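Local coordinates for protein race-specific elicitor A4 (Passalora fulva, PDB 6BN0) that binds chitin of the fungal cell wall as a virulence effector and triggers a hypersensitive response in tomato plants carrying Cf-4, at residues A[56-61]-A[65-70]. Sequence-based numbering, arbitrary orientation.
Sequences LQWNDN and KWCDYP. With NAG (2-acetamido-2-deoxy-beta-D-glucopyranose), chain E; NAG (2-acetamido-2-deoxy-beta-D-glucopyranose), chain B; NAG (2-acetamido-2-deoxy-beta-D-glucopyranose), chain F; NAG (2-acetamido-2-deoxy-beta-D-glucopyranose), chain C.
The C-terminal β-hairpin of the CBM14 chitin-binding domain joins antiparallel strands 57-59 and 66-68, and its 66-69 arm meets the chito-oligosaccharide. Q57 and D68 form a hydrogen-bonded pair, with Q57 N to D68 O at 2.8 Å and D68 N returning to Q57 O. W58 and C67 make the next, non-hydrogen-bonded pair. N59 N then bonds to W66 O, while the return bond is weak; K65 and W66 both face N59 in a G1 β-bulge.

On the W58 face, the C67 sulfur lies at the edge of the W58 six-membered ring, 5.5 Å from its centroid, and is tied to C52 by a disulfide. W58 has CG anti to the backbone N (chi1 -175°), which lays one face of its indole against the W66 backbone; Y33 stacks on this ring. W58 NE1 gives D60 OD2 a nearly straight bond of 2.9 Å in the indole plane, tilted out of the carboxylate plane. K65, bent at chi2 (-65°), brings NZ back to D60 O at 2.8 Å and into a weak salt bridge with D60 OD2; a water also links OD2 and NZ.

On the other face, W66 NE1 reaches D68 OD2 at 3.0 Å, approaching from above the carboxylate plane, whereas D68 OD1 accepts Y69 N. The indole takes C6 of the chain B NAG over its centre, 3.8 Å above the plane, a CH-π type of sugar stacking. That sugar's O6 donates to C67 O at 2.6 Å. Y69 lays its ring face against the acetamide methyl of the chain E NAG, its OH hydrogen-bonded to O3 of that sugar, and L56 CD2 packs obliquely against the ring. D68, itself lining the glycan pocket, probably steadies the W66 indole and holds the Y69 backbone, consistent with placing both residues for chitin.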
# COMPACT_ATOMS: atom_id res chain seq x y z
N LEU A 56 0.01 10.29 10.90
CA LEU A 56 -1.10 9.37 10.67
C LEU A 56 -1.12 8.27 11.72
O LEU A 56 -0.10 7.96 12.36
CB LEU A 56 -1.01 8.74 9.29
CG LEU A 56 -1.01 9.80 8.18
CD1 LEU A 56 -1.19 9.13 6.79
CD2 LEU A 56 -2.14 10.84 8.43
N GLN A 57 -2.28 7.66 11.86
CA GLN A 57 -2.48 6.62 12.86
C GLN A 57 -3.28 5.49 12.22
O GLN A 57 -4.04 5.71 11.27
CB GLN A 57 -3.24 7.13 14.10
CG GLN A 57 -2.49 8.22 14.91
CD GLN A 57 -3.29 8.66 16.11
OE1 GLN A 57 -4.49 8.45 16.16
NE2 GLN A 57 -2.65 9.32 17.05
N TRP A 58 -3.09 4.26 12.74
CA TRP A 58 -3.73 3.08 12.18
C TRP A 58 -5.25 3.21 12.24
O TRP A 58 -5.81 3.53 13.29
CB TRP A 58 -3.29 1.80 12.95
CG TRP A 58 -3.86 0.56 12.30
CD1 TRP A 58 -4.74 -0.35 12.84
CD2 TRP A 58 -3.60 0.12 10.95
NE1 TRP A 58 -5.01 -1.36 11.92
CE2 TRP A 58 -4.34 -1.07 10.74
CE3 TRP A 58 -2.80 0.63 9.90
CZ2 TRP A 58 -4.31 -1.78 9.53
CZ3 TRP A 58 -2.78 -0.08 8.68
CH2 TRP A 58 -3.52 -1.28 8.51
N ASN A 59 -5.92 2.88 11.13
CA ASN A 59 -7.38 2.81 11.05
C ASN A 59 -7.76 1.35 10.78
O ASN A 59 -7.70 0.87 9.64
CB ASN A 59 -7.91 3.78 9.97
CG ASN A 59 -9.43 3.84 9.91
OD1 ASN A 59 -9.98 4.72 9.23
ND2 ASN A 59 -10.10 2.90 10.53
N ASP A 60 -8.13 0.64 11.84
CA ASP A 60 -8.44 -0.79 11.77
C ASP A 60 -9.85 -1.07 11.31
O ASP A 60 -10.27 -2.23 11.32
CB ASP A 60 -8.22 -1.43 13.15
CG ASP A 60 -7.95 -2.93 13.06
OD1 ASP A 60 -8.57 -3.72 13.82
OD2 ASP A 60 -7.08 -3.32 12.24
N ASN A 61 -10.62 -0.04 10.96
CA ASN A 61 -12.02 -0.28 10.60
C ASN A 61 -12.15 -1.13 9.33
O ASN A 61 -11.30 -1.10 8.44
CB ASN A 61 -12.75 1.06 10.40
CG ASN A 61 -13.26 1.65 11.69
OD1 ASN A 61 -13.98 1.00 12.45
ND2 ASN A 61 -12.88 2.90 11.97
N LYS A 65 -8.20 -0.32 6.99
CA LYS A 65 -6.94 -1.07 7.15
C LYS A 65 -5.81 -0.28 6.54
O LYS A 65 -5.05 -0.75 5.67
CB LYS A 65 -7.04 -2.48 6.54
CG LYS A 65 -8.25 -3.21 7.04
CD LYS A 65 -8.20 -3.48 8.54
CE LYS A 65 -9.44 -4.37 8.90
NZ LYS A 65 -9.53 -4.79 10.35
N TRP A 66 -5.74 0.97 6.95
CA TRP A 66 -4.72 1.84 6.43
C TRP A 66 -4.42 2.91 7.47
O TRP A 66 -5.15 3.09 8.46
CB TRP A 66 -5.15 2.44 5.08
CG TRP A 66 -6.38 3.28 5.09
CD1 TRP A 66 -6.86 4.08 6.11
CD2 TRP A 66 -7.25 3.49 3.97
NE1 TRP A 66 -7.97 4.76 5.69
CE2 TRP A 66 -8.23 4.42 4.38
CE3 TRP A 66 -7.29 2.99 2.66
CZ2 TRP A 66 -9.27 4.85 3.51
CZ3 TRP A 66 -8.32 3.42 1.81
CH2 TRP A 66 -9.28 4.34 2.23
N CYS A 67 -3.32 3.64 7.24
CA CYS A 67 -3.00 4.79 8.09
C CYS A 67 -3.86 5.99 7.73
O CYS A 67 -4.14 6.25 6.55
CB CYS A 67 -1.51 5.09 7.94
SG CYS A 67 -0.45 3.71 8.36
N ASP A 68 -4.31 6.74 8.75
CA ASP A 68 -5.38 7.73 8.55
C ASP A 68 -5.14 8.93 9.45
O ASP A 68 -4.28 8.88 10.34
CB ASP A 68 -6.78 7.11 8.83
CG ASP A 68 -7.89 7.64 7.86
OD1 ASP A 68 -7.77 8.76 7.33
OD2 ASP A 68 -8.87 6.93 7.58
N TYR A 69 -5.91 10.01 9.22
CA TYR A 69 -5.81 11.14 10.13
C TYR A 69 -6.26 10.71 11.52
O TYR A 69 -7.19 9.88 11.65
CB TYR A 69 -6.66 12.35 9.67
CG TYR A 69 -6.27 12.80 8.28
CD1 TYR A 69 -5.05 13.43 8.05
CD2 TYR A 69 -7.13 12.59 7.20
CE1 TYR A 69 -4.70 13.85 6.79
CE2 TYR A 69 -6.78 13.00 5.94
CZ TYR A 69 -5.57 13.63 5.74
OH TYR A 69 -5.21 14.03 4.47
N PRO A 70 -5.66 11.26 12.58
CA PRO A 70 -6.01 10.81 13.95
C PRO A 70 -7.49 10.85 14.28
O PRO A 70 -7.98 9.90 14.90
CB PRO A 70 -5.20 11.77 14.84
CG PRO A 70 -3.92 12.02 13.98
CD PRO A 70 -4.48 12.16 12.56
C1 NAG E . -7.29 9.42 1.42
C2 NAG E . -6.93 10.63 2.26
C3 NAG E . -8.04 11.71 2.18
C4 NAG E . -8.39 11.99 0.72
C5 NAG E . -8.62 10.69 -0.06
C6 NAG E . -8.80 10.95 -1.54
C7 NAG E . -5.37 10.42 4.09
C8 NAG E . -5.09 10.01 5.52
N2 NAG E . -6.61 10.26 3.64
O3 NAG E . -7.56 12.94 2.74
O4 NAG E . -9.56 12.79 0.59
O5 NAG E . -7.50 9.81 0.08
O6 NAG E . -8.95 9.74 -2.27
O7 NAG E . -4.50 10.92 3.38
C1 NAG B . -4.82 4.92 0.08
C2 NAG B . -5.97 5.52 -0.75
C3 NAG B . -6.21 7.00 -0.36
C4 NAG B . -6.28 7.17 1.15
C5 NAG B . -5.06 6.52 1.81
C6 NAG B . -5.10 6.62 3.33
C7 NAG B . -6.48 4.92 -3.09
C8 NAG B . -5.97 4.93 -4.51
N2 NAG B . -5.65 5.44 -2.17
O3 NAG B . -7.43 7.41 -0.96
O4 NAG B . -6.18 8.53 1.54
O5 NAG B . -5.05 5.14 1.47
O6 NAG B . -4.03 5.90 3.93
O7 NAG B . -7.58 4.47 -2.79
C1 NAG F . -3.22 11.75 0.48
C2 NAG F . -2.87 13.10 1.13
C3 NAG F . -3.94 14.14 0.83
C4 NAG F . -4.26 14.21 -0.66
C5 NAG F . -4.60 12.82 -1.18
C6 NAG F . -4.80 12.77 -2.68
C7 NAG F . -1.61 13.14 3.25
C8 NAG F . -1.69 12.90 4.75
N2 NAG F . -2.74 12.93 2.57
O3 NAG F . -3.50 15.41 1.30
O4 NAG F . -5.41 15.02 -0.84
O5 NAG F . -3.51 11.93 -0.90
O6 NAG F . -5.25 11.47 -3.05
O7 NAG F . -0.57 13.50 2.71
C1 NAG C . -2.07 0.47 0.37
C2 NAG C . -2.10 1.46 1.54
C3 NAG C . -3.32 2.42 1.42
C4 NAG C . -3.46 2.97 -0.01
C5 NAG C . -3.38 1.84 -1.03
C6 NAG C . -3.35 2.38 -2.46
C7 NAG C . -1.03 0.65 3.58
C8 NAG C . -1.19 -0.07 4.89
N2 NAG C . -2.12 0.76 2.81
O3 NAG C . -3.10 3.52 2.31
O4 NAG C . -4.75 3.52 -0.21
O5 NAG C . -2.13 1.16 -0.83
O6 NAG C . -3.26 1.39 -3.47
O7 NAG C . 0.06 1.11 3.23
O HOH W 1 -6.55 9.91 17.69
O HOH W 2 -7.24 -5.81 11.36